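Local coordinates for protein pyoverdine synthetase F (PDB 6CUL) that belongs to the pyoverdine synthetases of Pseudomonas aeruginosa and folds as an alpha/beta protein around a mixed seven-stranded sheet, at residues A[14-19]-A[85-90]; A[22-27]-A[31-36]; A[238-243]-A[249-254]. All blocks are in the same frame, centred on the assembly; numbering follows the deposited sequence.

Contact 1. Residues A[14-19]-A[85-90]; sequences NAAADK and QWFYPA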
loop_
_atom_site.group_PDB
_atom_site.type_symbol
_atom_site.label_atom_id
_atom_site.label_comp_id
_atom_site.label_asym_id
_atom_site.label_seq_id
_atom_site.Cartn_x
_atom_site.Cartn_y
_atom_site.Cartn_z
ATOM N N ASN A 14 -0.976 8.704 1.013
ATOM C CA ASN A 14 0.157 7.881 0.815
ATOM C C ASN A 14 0.471 7.662 -0.665
ATOM O O ASN A 14 1.562 7.566 -1.016
ATOM C CB ASN A 14 -0.013 6.594 1.544
ATOM C CG ASN A 14 1.199 5.735 1.456
ATOM O OD1 ASN A 14 1.169 4.736 0.862
ATOM N ND2 ASN A 14 2.268 6.174 1.996
ATOM N N ALA A 15 -0.521 7.506 -1.480
ATOM C CA ALA A 15 -0.337 7.416 -2.885
ATOM C C ALA A 15 0.200 8.690 -3.511
ATOM O O ALA A 15 0.845 8.622 -4.473
ATOM C CB ALA A 15 -1.579 6.947 -3.554
ATOM N N ALA A 16 -0.182 9.842 -3.032
ATOM C CA ALA A 16 0.348 11.097 -3.524
ATOM C C ALA A 16 1.819 11.254 -3.219
ATOM O O ALA A 16 2.533 11.685 -4.059
ATOM C CB ALA A 16 -0.406 12.268 -2.997
ATOM N N ALA A 17 2.224 10.897 -2.012
ATOM C CA ALA A 17 3.611 10.982 -1.590
ATOM C C ALA A 17 4.495 10.136 -2.475
ATOM O O ALA A 17 5.442 10.600 -2.983
ATOM C CB ALA A 17 3.726 10.554 -0.174
ATOM N N ASP A 18 4.078 8.939 -2.735
ATOM C CA ASP A 18 4.779 8.099 -3.621
ATOM C C ASP A 18 4.707 8.459 -5.116
ATOM O O ASP A 18 5.252 7.743 -5.851
ATOM C CB ASP A 18 4.290 6.716 -3.439
ATOM C CG ASP A 18 4.984 6.031 -2.371
ATOM O OD1 ASP A 18 5.473 6.687 -1.485
ATOM O OD2 ASP A 18 5.042 4.840 -2.366
ATOM N N LYS A 19 4.029 9.529 -5.421
ATOM C CA LYS A 19 3.844 9.969 -6.723
ATOM C C LYS A 19 3.006 9.076 -7.550
ATOM O O LYS A 19 3.102 9.193 -8.710
ATOM C CB LYS A 19 5.207 10.105 -7.411
ATOM C CG LYS A 19 5.821 11.462 -7.419
ATOM C CD LYS A 19 5.942 11.990 -6.044
ATOM C CE LYS A 19 6.459 13.392 -5.929
ATOM N NZ LYS A 19 7.754 13.724 -6.472
ATOM N N GLN A 85 -4.488 15.987 -12.681
ATOM C CA GLN A 85 -3.800 14.803 -12.180
ATOM C C GLN A 85 -4.711 13.885 -11.398
ATOM O O GLN A 85 -5.568 14.346 -10.747
ATOM C CB GLN A 85 -2.583 15.259 -11.342
ATOM C CG GLN A 85 -1.719 14.234 -10.649
ATOM C CD GLN A 85 -0.682 13.553 -11.526
ATOM O OE1 GLN A 85 0.399 14.036 -11.728
ATOM N NE2 GLN A 85 -1.005 12.396 -11.984
ATOM N N TRP A 86 -4.535 12.581 -11.520
ATOM C CA TRP A 86 -5.280 11.591 -10.759
ATOM C C TRP A 86 -4.370 10.415 -10.475
ATOM O O TRP A 86 -3.435 10.228 -11.146
ATOM C CB TRP A 86 -6.573 11.186 -11.474
ATOM C CG TRP A 86 -7.582 10.443 -10.652
ATOM C CD1 TRP A 86 -8.114 9.302 -10.958
ATOM C CD2 TRP A 86 -8.094 10.789 -9.361
ATOM N NE1 TRP A 86 -8.944 8.889 -10.001
ATOM C CE2 TRP A 86 -8.948 9.783 -8.989
ATOM C CE3 TRP A 86 -7.929 11.861 -8.501
ATOM C CZ2 TRP A 86 -9.654 9.813 -7.831
ATOM C CZ3 TRP A 86 -8.614 11.871 -7.362
ATOM C CH2 TRP A 86 -9.468 10.870 -7.038
ATOM N N PHE A 87 -4.714 9.615 -9.496
ATOM C CA PHE A 87 -3.916 8.442 -9.077
ATOM C C PHE A 87 -3.662 7.292 -10.088
ATOM O O PHE A 87 -2.856 6.471 -9.864
ATOM C CB PHE A 87 -4.504 7.865 -7.798
ATOM C CG PHE A 87 -4.565 8.820 -6.695
ATOM C CD1 PHE A 87 -5.576 9.700 -6.600
ATOM C CD2 PHE A 87 -3.609 8.852 -5.777
ATOM C CE1 PHE A 87 -5.638 10.609 -5.605
ATOM C CE2 PHE A 87 -3.648 9.745 -4.776
ATOM C CZ PHE A 87 -4.665 10.635 -4.692
ATOM N N TYR A 88 -4.476 7.286 -11.088
ATOM C CA TYR A 88 -4.546 6.403 -12.193
ATOM C C TYR A 88 -5.374 7.148 -13.252
ATOM O O TYR A 88 -5.946 8.157 -12.978
ATOM C CB TYR A 88 -5.173 5.045 -11.800
ATOM C CG TYR A 88 -6.484 5.129 -11.096
ATOM C CD1 TYR A 88 -7.588 5.530 -11.741
ATOM C CD2 TYR A 88 -6.599 4.843 -9.788
ATOM C CE1 TYR A 88 -8.771 5.626 -11.108
ATOM C CE2 TYR A 88 -7.767 4.937 -9.149
ATOM C CZ TYR A 88 -8.856 5.337 -9.827
ATOM O OH TYR A 88 -10.052 5.437 -9.214
ATOM N N PRO A 89 -5.422 6.657 -14.470
ATOM C CA PRO A 89 -6.248 7.458 -15.343
ATOM C C PRO A 89 -7.683 7.415 -14.913
ATOM O O PRO A 89 -8.195 6.364 -14.882
ATOM C CB PRO A 89 -6.109 6.764 -16.655
ATOM C CG PRO A 89 -4.830 6.106 -16.593
ATOM C CD PRO A 89 -4.625 5.698 -15.205
ATOM N N ALA A 90 -8.333 8.546 -14.804
ATOM C CA ALA A 90 -9.712 8.656 -14.356
ATOM C C ALA A 90 -10.665 7.787 -15.153
ATOM O O ALA A 90 -11.689 7.404 -14.640
ATOM C CB ALA A 90 -10.161 10.071 -14.422
#
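The ring of Phe87 reaches across to helix 12-17 and packs on the methyl of Ala15. Its CD2 lies 3.6 Å from Ala15 CB, and its CE2 is almost as near. The methyl comes in obliquely to the ring. Further along, CE2 meets the backbone: Ala16 N lies at the ring edge, near the ring plane, 3.9 Å from CE2. Ala16 CB is looser, at 4.5 Å from the same carbon. The first torsion of Phe87 sets CG opposite the carbonyl carbon (chi1 -58°), and this carries the ring over to the helix.

The far side of the ring is held by its neighbour in the chain. Phe87 CD1 sits 3.7 Å above the plane of the Trp86 indole, offset toward its rim, while Trp86 CZ3 lies in the plane of the phenyl ring, at its edge. Tyr76 stacks on Phe87 and also touches Ala16. Trp86 NE1 and Tyr88 OH both bond to Asn100 OD1, which ties the loop down beyond the contact. The helix runs to Ala17 and closes in a Schellman motif at Lys19, whose N bonds Ala16 O at 3.0 Å.

The bound N-(4-{[(2-amino-4-oxo-1,4-dihydroquinazolin-6-yl)methyl]amino}benzene-1-carbonyl)-D-glutamic acid (FGD) is about 6 Å from the side chain of Ala16. The contact is mostly apolar, with one backbone N at the ring edge: small methyls let the aromatic ring approach the helix closely, and it rests on shape and dispersion.

Contact 2. Residues A[22-27]-A[31-36]; sequences QYVPYK and RYMKSV
The Tyr23 ring carries Tyr32 over one face. Tyr32 CB stands 4.0 Å from the Tyr23 ring centroid in a CH-pi contact, and Tyr32 CD1 lies above the rim of the same face. The Tyr32 ring turns its edge to that face, so the pair is T-shaped, with planes at 71° and centroids 5.4 Å apart. Tyr32 OH goes on to bond Glu38 OE1.

Another flat group is the guanidinium of Arg31. Tyr26 CD2 lies over one of its faces, offset toward the rim, and is 3.4 Å from Arg31 NE. The two planes are 40° apart, so this is a tilted overlap and not a flat stack. The Arg31 chain bends at chi2 (66°) and passes across Tyr26 at a slant. Lys27 CD lies over that same face of the guanidinium. Lys27 NZ comes within 3.6 Å of Arg31 NH2, where two like charges probably disfavour each other. The Tyr26 ring also meets Trp253 of helix 248-271, which Arg31 touches too.

The backbones hold the pairing. Val24 and Arg31 form an antiparallel hydrogen-bonded pair: Val24 N gives to Arg31 O at 2.6 Å, and Arg31 N gives back to Val24 O. Tyr23 and Tyr32 are the adjoining non-hydrogen-bonded pair. Met33 N bonds Gln22 O at 2.6 Å. On the face of Val24 and Arg31, Val24 CG2 also packs on CE of Met33, present as selenomethionine, at 4.3 Å.

Met33 centres an inverse gamma turn, and Ser35 then N-caps helix 36-46. The whole is a two-stranded beta hairpin with cross-strand side-chain pairs, set against helix 248-271.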
loop_
_atom_site.group_PDB
_atom_site.type_symbol
_atom_site.label_atom_id
_atom_site.label_comp_id
_atom_site.label_asym_id
_atom_site.label_seq_id
_atom_site.Cartn_x
_atom_site.Cartn_y
_atom_site.Cartn_z
ATOM N N GLN A 22 1.799 9.510 -11.501
ATOM C CA GLN A 22 2.636 10.534 -12.011
ATOM C C GLN A 22 3.856 9.983 -12.709
ATOM O O GLN A 22 4.234 8.884 -12.528
ATOM C CB GLN A 22 3.089 11.384 -10.823
ATOM C CG GLN A 22 2.010 12.070 -10.018
ATOM C CD GLN A 22 2.476 13.335 -9.297
ATOM O OE1 GLN A 22 3.108 14.185 -9.867
ATOM N NE2 GLN A 22 2.163 13.431 -8.077
ATOM N N TYR A 23 4.466 10.784 -13.521
ATOM C CA TYR A 23 5.675 10.387 -14.172
ATOM C C TYR A 23 6.840 10.804 -13.359
ATOM O O TYR A 23 6.810 11.829 -12.794
ATOM C CB TYR A 23 5.828 11.028 -15.524
ATOM C CG TYR A 23 5.241 10.262 -16.647
ATOM C CD1 TYR A 23 5.896 9.183 -17.209
ATOM C CD2 TYR A 23 4.052 10.627 -17.136
ATOM C CE1 TYR A 23 5.348 8.511 -18.218
ATOM C CE2 TYR A 23 3.502 9.955 -18.127
ATOM C CZ TYR A 23 4.140 8.917 -18.671
ATOM O OH TYR A 23 3.495 8.342 -19.689
ATOM N N VAL A 24 7.856 10.007 -13.280
ATOM C CA VAL A 24 8.973 10.417 -12.503
ATOM C C VAL A 24 10.238 10.251 -13.282
ATOM O O VAL A 24 10.328 9.386 -14.090
ATOM C CB VAL A 24 9.101 9.662 -11.187
ATOM C CG1 VAL A 24 7.954 9.967 -10.263
ATOM C CG2 VAL A 24 9.287 8.189 -11.446
ATOM N N PRO A 25 11.171 11.150 -13.115
ATOM C CA PRO A 25 12.437 10.991 -13.781
ATOM C C PRO A 25 13.176 9.759 -13.195
ATOM O O PRO A 25 13.287 9.607 -12.030
ATOM C CB PRO A 25 13.140 12.287 -13.455
ATOM C CG PRO A 25 12.400 12.893 -12.342
ATOM C CD PRO A 25 11.010 12.487 -12.568
ATOM N N TYR A 26 13.674 8.913 -14.078
ATOM C CA TYR A 26 14.317 7.654 -13.774
ATOM C C TYR A 26 15.411 7.432 -14.786
ATOM O O TYR A 26 15.255 7.853 -15.894
ATOM C CB TYR A 26 13.251 6.562 -13.940
ATOM C CG TYR A 26 13.740 5.179 -13.795
ATOM C CD1 TYR A 26 13.824 4.584 -12.563
ATOM C CD2 TYR A 26 14.140 4.471 -14.870
ATOM C CE1 TYR A 26 14.315 3.338 -12.422
ATOM C CE2 TYR A 26 14.627 3.233 -14.729
ATOM C CZ TYR A 26 14.713 2.683 -13.502
ATOM O OH TYR A 26 15.163 1.452 -13.399
ATOM N N LYS A 27 16.594 6.983 -14.358
ATOM C CA LYS A 27 17.659 6.645 -15.291
ATOM C C LYS A 27 18.004 7.742 -16.314
ATOM O O LYS A 27 18.334 7.437 -17.468
ATOM C CB LYS A 27 17.142 5.530 -16.135
ATOM C CG LYS A 27 17.661 4.190 -15.861
ATOM C CD LYS A 27 16.961 3.241 -16.818
ATOM C CE LYS A 27 17.729 2.990 -18.081
ATOM N NZ LYS A 27 16.842 2.202 -18.947
ATOM N N ARG A 31 9.637 7.697 -15.991
ATOM C CA ARG A 31 8.972 6.450 -15.904
ATOM C C ARG A 31 7.630 6.836 -15.277
ATOM O O ARG A 31 7.539 7.669 -14.444
ATOM C CB ARG A 31 9.730 5.540 -14.943
ATOM C CG ARG A 31 10.156 4.175 -15.423
ATOM C CD ARG A 31 11.181 4.266 -16.511
ATOM N NE ARG A 31 11.847 3.050 -16.919
ATOM C CZ ARG A 31 12.779 3.037 -17.845
ATOM N NH1 ARG A 31 13.171 4.140 -18.395
ATOM N NH2 ARG A 31 13.329 1.934 -18.246
ATOM N N TYR A 32 6.588 6.174 -15.656
ATOM C CA TYR A 32 5.289 6.411 -15.081
ATOM C C TYR A 32 5.145 5.661 -13.768
ATOM O O TYR A 32 5.263 4.493 -13.738
ATOM C CB TYR A 32 4.213 5.996 -16.071
ATOM C CG TYR A 32 2.828 6.024 -15.535
ATOM C CD1 TYR A 32 2.098 7.189 -15.469
ATOM C CD2 TYR A 32 2.262 4.897 -15.103
ATOM C CE1 TYR A 32 0.855 7.199 -14.980
ATOM C CE2 TYR A 32 1.025 4.901 -14.615
ATOM C CZ TYR A 32 0.320 6.051 -14.563
ATOM O OH TYR A 32 -0.892 5.927 -14.040
HETATM N N MSE A 33 4.879 6.356 -12.681
HETATM C CA MSE A 33 4.779 5.731 -11.368
HETATM C C MSE A 33 3.428 5.148 -11.202
HETATM O O MSE A 33 2.545 5.792 -10.715
HETATM C CB MSE A 33 5.011 6.735 -10.260
HETATM C CG MSE A 33 5.134 6.215 -8.850
HETATM SE SE MSE A 33 6.457 4.863 -8.527
HETATM C CE MSE A 33 7.926 5.952 -8.060
ATOM N N LYS A 34 3.260 3.935 -11.674
ATOM C CA LYS A 34 2.009 3.254 -11.655
ATOM C C LYS A 34 1.691 2.867 -10.250
ATOM O O LYS A 34 2.564 2.550 -9.530
ATOM C CB LYS A 34 2.112 2.017 -12.522
ATOM C CG LYS A 34 0.849 1.255 -12.777
ATOM C CD LYS A 34 1.160 -0.086 -13.340
ATOM C CE LYS A 34 1.360 -0.081 -14.839
ATOM N NZ LYS A 34 1.587 -1.383 -15.486
ATOM N N SER A 35 0.439 2.946 -9.882
ATOM C CA SER A 35 0.012 2.541 -8.600
ATOM C C SER A 35 -0.124 1.058 -8.436
ATOM O O SER A 35 -0.128 0.326 -9.352
ATOM C CB SER A 35 -1.275 3.194 -8.237
ATOM O OG SER A 35 -2.328 2.656 -8.886
ATOM N N VAL A 36 -0.170 0.645 -7.202
ATOM C CA VAL A 36 -0.400 -0.727 -6.867
ATOM C C VAL A 36 -1.760 -1.185 -7.356
ATOM O O VAL A 36 -1.866 -2.265 -7.789
ATOM C CB VAL A 36 -0.286 -0.966 -5.398
ATOM C CG1 VAL A 36 -0.628 -2.374 -5.067
ATOM C CG2 VAL A 36 1.097 -0.672 -4.949
#

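Contact 3. Residues A[238-243]-A[249-254]; sequences LKTEIS and LELRWN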
loop_
_atom_site.group_PDB
_atom_site.type_symbol
_atom_site.label_atom_id
_atom_site.label_comp_id
_atom_site.label_asym_id
_atom_site.label_seq_id
_atom_site.Cartn_x
_atom_site.Cartn_y
_atom_site.Cartn_z
ATOM N N LEU A 238 11.945 -11.020 -3.840
ATOM C CA LEU A 238 13.115 -10.274 -3.602
ATOM C C LEU A 238 13.890 -10.175 -4.831
ATOM O O LEU A 238 14.871 -10.778 -4.957
ATOM C CB LEU A 238 13.923 -10.952 -2.508
ATOM C CG LEU A 238 15.228 -10.330 -2.122
ATOM C CD1 LEU A 238 15.095 -8.939 -1.575
ATOM C CD2 LEU A 238 16.042 -11.210 -1.200
ATOM N N LYS A 239 13.440 -9.391 -5.750
ATOM C CA LYS A 239 14.099 -9.225 -7.015
ATOM C C LYS A 239 14.565 -7.807 -7.418
ATOM O O LYS A 239 14.725 -7.528 -8.555
ATOM C CB LYS A 239 13.174 -9.783 -8.064
ATOM C CG LYS A 239 12.904 -11.207 -7.839
ATOM C CD LYS A 239 12.196 -11.832 -8.949
ATOM C CE LYS A 239 12.020 -13.304 -8.740
ATOM N NZ LYS A 239 11.002 -13.727 -7.772
ATOM N N THR A 240 14.766 -6.928 -6.474
ATOM C CA THR A 240 15.128 -5.583 -6.790
ATOM C C THR A 240 16.578 -5.265 -6.445
ATOM O O THR A 240 16.894 -5.111 -5.319
ATOM C CB THR A 240 14.201 -4.640 -6.052
ATOM O OG1 THR A 240 12.887 -5.148 -6.048
ATOM C CG2 THR A 240 14.184 -3.351 -6.720
ATOM N N GLU A 241 17.456 -5.208 -7.442
ATOM C CA GLU A 241 18.843 -4.907 -7.205
ATOM C C GLU A 241 18.900 -3.462 -6.813
ATOM O O GLU A 241 18.129 -2.678 -7.260
ATOM C CB GLU A 241 19.713 -5.192 -8.415
ATOM C CG GLU A 241 21.138 -5.658 -8.106
ATOM C CD GLU A 241 22.147 -5.534 -9.252
ATOM O OE1 GLU A 241 22.672 -4.471 -9.491
ATOM O OE2 GLU A 241 22.500 -6.523 -9.853
ATOM N N ILE A 242 19.792 -3.115 -5.937
ATOM C CA ILE A 242 19.847 -1.771 -5.498
ATOM C C ILE A 242 21.168 -1.168 -5.851
ATOM O O ILE A 242 22.119 -1.769 -5.608
ATOM C CB ILE A 242 19.687 -1.733 -3.993
ATOM C CG1 ILE A 242 18.496 -2.550 -3.576
ATOM C CG2 ILE A 242 19.546 -0.317 -3.510
ATOM C CD1 ILE A 242 18.043 -2.273 -2.175
ATOM N N SER A 243 21.211 0.024 -6.397
ATOM C CA SER A 243 22.482 0.659 -6.755
ATOM C C SER A 243 22.841 1.854 -5.893
ATOM O O SER A 243 21.997 2.624 -5.604
ATOM C CB SER A 243 22.513 1.067 -8.208
ATOM O OG SER A 243 23.657 1.795 -8.544
ATOM N N LEU A 249 13.249 7.750 -5.916
ATOM C CA LEU A 249 12.251 7.555 -6.947
ATOM C C LEU A 249 12.554 6.340 -7.778
ATOM O O LEU A 249 11.662 5.751 -8.215
ATOM C CB LEU A 249 12.133 8.761 -7.841
ATOM C CG LEU A 249 11.518 9.904 -7.126
ATOM C CD1 LEU A 249 11.581 11.135 -7.950
ATOM C CD2 LEU A 249 10.136 9.574 -6.724
ATOM N N GLU A 250 13.815 6.079 -8.099
ATOM C CA GLU A 250 14.224 4.881 -8.808
ATOM C C GLU A 250 14.027 3.588 -8.012
ATOM O O GLU A 250 13.634 2.631 -8.532
ATOM C CB GLU A 250 15.654 4.975 -9.261
ATOM C CG GLU A 250 15.908 5.925 -10.385
ATOM C CD GLU A 250 17.151 6.727 -10.206
ATOM O OE1 GLU A 250 17.751 6.603 -9.201
ATOM O OE2 GLU A 250 17.490 7.485 -11.062
ATOM N N LEU A 251 14.367 3.579 -6.756
ATOM C CA LEU A 251 14.161 2.405 -5.940
ATOM C C LEU A 251 12.686 2.016 -5.768
ATOM O O LEU A 251 12.373 0.899 -5.911
ATOM C CB LEU A 251 14.842 2.545 -4.591
ATOM C CG LEU A 251 14.851 1.329 -3.685
ATOM C CD1 LEU A 251 15.066 0.064 -4.456
ATOM C CD2 LEU A 251 15.925 1.456 -2.665
ATOM N N ARG A 252 11.819 2.976 -5.537
ATOM C CA ARG A 252 10.416 2.713 -5.400
ATOM C C ARG A 252 9.843 2.112 -6.636
ATOM O O ARG A 252 9.179 1.179 -6.542
ATOM C CB ARG A 252 9.625 3.996 -5.121
ATOM C CG ARG A 252 9.744 4.560 -3.728
ATOM C CD ARG A 252 8.650 5.558 -3.313
ATOM N NE ARG A 252 8.111 6.394 -4.313
ATOM C CZ ARG A 252 8.141 7.691 -4.272
ATOM N NH1 ARG A 252 8.658 8.320 -3.288
ATOM N NH2 ARG A 252 7.606 8.345 -5.237
ATOM N N TRP A 253 10.127 2.702 -7.774
ATOM C CA TRP A 253 9.661 2.195 -9.023
ATOM C C TRP A 253 10.230 0.789 -9.235
ATOM O O TRP A 253 9.507 -0.073 -9.381
ATOM C CB TRP A 253 10.088 3.163 -10.149
ATOM C CG TRP A 253 9.407 3.005 -11.457
ATOM C CD1 TRP A 253 8.336 3.661 -11.899
ATOM C CD2 TRP A 253 9.767 2.113 -12.484
ATOM N NE1 TRP A 253 8.001 3.247 -13.102
ATOM C CE2 TRP A 253 8.871 2.288 -13.499
ATOM C CE3 TRP A 253 10.775 1.172 -12.639
ATOM C CZ2 TRP A 253 8.938 1.547 -14.657
ATOM C CZ3 TRP A 253 10.827 0.458 -13.739
ATOM C CH2 TRP A 253 9.923 0.637 -14.753
ATOM N N ASN A 254 11.489 0.573 -9.117
ATOM C CA ASN A 254 11.963 -0.741 -9.332
ATOM C C ASN A 254 11.404 -1.826 -8.393
ATOM O O ASN A 254 11.117 -2.892 -8.818
ATOM C CB ASN A 254 13.438 -0.719 -9.245
ATOM C CG ASN A 254 14.057 -0.072 -10.422
ATOM O OD1 ASN A 254 13.428 0.216 -11.369
ATOM N ND2 ASN A 254 15.304 0.152 -10.340
#
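Thr240 points its CB from the strand toward helix 248-271, and its two branches then part. CG2 stands opposite the backbone N (chi1 -39° for OG1) and is the branch that touches the helix. It lies 3.6 Å from Asn254 C and 3.7 Å from Asn254 CB. It also comes to 4.2 Å from Leu251 CD1, one turn earlier on the helix. OG1 takes the polar role: it bonds Asn255 OD1 of the same helix, and more weakly Thr217 O of the neighbouring strand. The buried hydroxyl thus has partners on both helix and sheet.

Two residues on, Ile242 makes the second touch. Its CG2 meets Leu251 CD2 at 4.1 Å, with the side chains crossing at a slant. Chi1 of -173° carries Leu251 CG toward the strand side, and chi2 (39°) then turns CD1 to Thr240 and CD2 to Ile242. Leu251 also packs on Thr217, and both Leu251 and Ile242 touch Ala191 of helix 187-195, so a second helix closes over the same apolar patch.

Backbone bonds link Thr240 with Thr217 and Ile242 with Tyr215, holding the segment beside strand 216-223. Strand 233-241 is the outermost strand at this end of the mixed sheet. The chain turns back after it, and the first turns of helix 248-271 lie against it, the layered helix-on-sheet packing of an alpha/beta fold.

Contacts 1 and 3 are buried and mostly apolar: a phenyl ring on alanine methyls in the first, aliphatic branches in the other. Contact 2 is only partly buried and is knit by backbone hydrogen bonds and exposed or partly exposed aromatic and charged side chains. Along the chain, contact 2 is nested inside the loop closed by contact 1, and helix 12-17 is followed in the chain by strand 23-26. Met33 of contact 2 packs on Asp18 and Lys19 of contact 1. Helix 248-271 serves contacts 2 and 3: it meets strand 233-241 through Leu251 and Asn254, and the hairpin through Trp253, whose NE1 bonds Tyr32 O. Contacts 1 and 2 lie near the bound ligand.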